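Local coordinates for SLH domain-containing protein (Pseudoflavonifractor capillosus, PDB 4OJU) that is of unknown function but, as a leucine-rich repeat protein with metal-binding sites, probably serves in protein binding, at residues Y14-W19 and Y53-I58. Numbering follows the deposited sequence.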
# COMPACT_ATOMS: atom_id res chain seq x y z
N TYR A 14 -19.22 16.16 20.59
CA TYR A 14 -19.64 14.79 20.33
C TYR A 14 -21.14 14.61 20.20
O TYR A 14 -21.90 15.07 21.06
CB TYR A 14 -19.17 13.88 21.47
CG TYR A 14 -17.69 13.93 21.73
CD1 TYR A 14 -16.79 13.34 20.85
CD2 TYR A 14 -17.19 14.57 22.86
CE1 TYR A 14 -15.42 13.39 21.08
CE2 TYR A 14 -15.82 14.64 23.09
CZ TYR A 14 -14.94 14.03 22.20
OH TYR A 14 -13.59 14.09 22.41
N THR A 15 -21.55 13.87 19.16
CA THR A 15 -22.94 13.44 19.01
C THR A 15 -23.00 11.96 19.33
O THR A 15 -22.21 11.21 18.77
CB THR A 15 -23.51 13.71 17.60
OG1 THR A 15 -23.25 15.04 17.21
CG2 THR A 15 -25.01 13.39 17.51
N PHE A 16 -23.94 11.55 20.18
CA PHE A 16 -24.12 10.14 20.50
C PHE A 16 -25.51 9.69 20.20
O PHE A 16 -26.47 10.43 20.47
CB PHE A 16 -23.86 9.86 21.99
CG PHE A 16 -22.49 10.18 22.48
CD1 PHE A 16 -21.45 9.25 22.38
CD2 PHE A 16 -22.21 11.42 23.04
CE1 PHE A 16 -20.17 9.57 22.83
CE2 PHE A 16 -20.94 11.72 23.51
CZ PHE A 16 -19.92 10.80 23.39
N GLU A 17 -25.62 8.44 19.73
CA GLU A 17 -26.93 7.81 19.60
C GLU A 17 -26.99 6.74 20.66
O GLU A 17 -26.06 5.92 20.77
CB GLU A 17 -27.16 7.23 18.20
CG GLU A 17 -27.52 8.31 17.20
CD GLU A 17 -27.70 7.84 15.78
OE1 GLU A 17 -27.27 6.71 15.47
OE2 GLU A 17 -28.24 8.62 14.97
N ILE A 18 -28.00 6.81 21.51
CA ILE A 18 -28.23 5.83 22.57
C ILE A 18 -29.26 4.86 22.02
O ILE A 18 -30.34 5.29 21.63
CB ILE A 18 -28.69 6.51 23.90
CG1 ILE A 18 -27.57 7.42 24.45
CG2 ILE A 18 -29.13 5.48 24.94
CD1 ILE A 18 -28.08 8.46 25.46
N TRP A 19 -28.91 3.56 22.00
CA TRP A 19 -29.72 2.47 21.47
C TRP A 19 -30.58 1.84 22.54
O TRP A 19 -30.23 1.91 23.71
CB TRP A 19 -28.78 1.42 20.89
CG TRP A 19 -27.89 1.97 19.82
CD1 TRP A 19 -26.63 2.45 19.97
CD2 TRP A 19 -28.23 2.13 18.45
NE1 TRP A 19 -26.17 2.92 18.76
CE2 TRP A 19 -27.13 2.74 17.81
CE3 TRP A 19 -29.36 1.80 17.68
CZ2 TRP A 19 -27.12 3.02 16.44
CZ3 TRP A 19 -29.33 2.05 16.31
CH2 TRP A 19 -28.23 2.66 15.71
N TYR A 53 -25.08 5.73 30.02
CA TYR A 53 -24.90 4.65 29.05
C TYR A 53 -23.45 4.55 28.62
O TYR A 53 -22.85 5.59 28.35
CB TYR A 53 -25.77 4.85 27.78
CG TYR A 53 -27.23 5.02 28.08
CD1 TYR A 53 -27.77 6.27 28.36
CD2 TYR A 53 -28.09 3.92 28.10
CE1 TYR A 53 -29.12 6.43 28.66
CE2 TYR A 53 -29.44 4.06 28.40
CZ TYR A 53 -29.94 5.32 28.68
OH TYR A 53 -31.27 5.48 28.93
N PRO A 54 -22.90 3.33 28.46
CA PRO A 54 -21.51 3.23 28.02
C PRO A 54 -21.36 3.52 26.52
O PRO A 54 -22.23 3.15 25.72
CB PRO A 54 -21.15 1.78 28.36
CG PRO A 54 -22.43 1.02 28.25
CD PRO A 54 -23.50 2.00 28.72
N VAL A 55 -20.27 4.17 26.14
CA VAL A 55 -19.95 4.46 24.74
C VAL A 55 -19.21 3.23 24.22
O VAL A 55 -18.02 3.05 24.51
CB VAL A 55 -19.13 5.76 24.61
CG1 VAL A 55 -18.73 6.00 23.15
CG2 VAL A 55 -19.91 6.95 25.19
N THR A 56 -19.90 2.37 23.50
CA THR A 56 -19.31 1.09 23.11
C THR A 56 -18.82 1.05 21.66
O THR A 56 -18.11 0.11 21.27
CB THR A 56 -20.33 -0.04 23.35
OG1 THR A 56 -21.44 0.17 22.50
CG2 THR A 56 -20.78 -0.12 24.83
N VAL A 57 -19.23 2.02 20.85
CA VAL A 57 -18.86 2.04 19.42
C VAL A 57 -18.48 3.44 18.98
O VAL A 57 -19.16 4.41 19.34
CB VAL A 57 -20.03 1.49 18.51
CG1 VAL A 57 -19.69 1.55 17.01
CG2 VAL A 57 -20.44 0.08 18.90
N ILE A 58 -17.42 3.54 18.15
CA ILE A 58 -17.08 4.76 17.43
C ILE A 58 -17.70 4.53 16.06
O ILE A 58 -17.29 3.61 15.35
CB ILE A 58 -15.57 5.11 17.37
CG1 ILE A 58 -14.89 5.11 18.77
CG2 ILE A 58 -15.36 6.44 16.63
CD1 ILE A 58 -15.61 5.98 19.89
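CG2 of I18 lies anti to the backbone N (chi1 -64°, with CG1 beside that N), and Y53, with CG anti to its carbonyl carbon (chi1 -55°), holds its ring under that CG2 methyl. The methyl sits almost squarely over the middle of the ring, 3.5 Å from the Y53 centroid and only 4° off the normal, a CH-pi contact over one face. The longer arm of the isoleucine reaches past the rim of the ring on the same side, bringing I18 CD1 to 3.6 Å from Y53 CD1. At the phenol end Y53 OH hydrogen-bonds D47 OD2, which ties down the far side of the ring. Two residues back from I18, F16 reaches V55 obliquely: F16 CE1 comes to 3.5 Å from V55 CG2, the methyl beside the valine's backbone N. V45 of strand 44-46 touches both F16 and I18, and V9 of strand 5-11 adds to I18. All four touching residues are buried, part of the apolar interior of a curled mixed sheet in which strand 24-29 pairs with both strands, antiparallel to 14-19 and parallel to 52-58, joining the N-terminal hairpin to the BspA-type leucine-rich repeats.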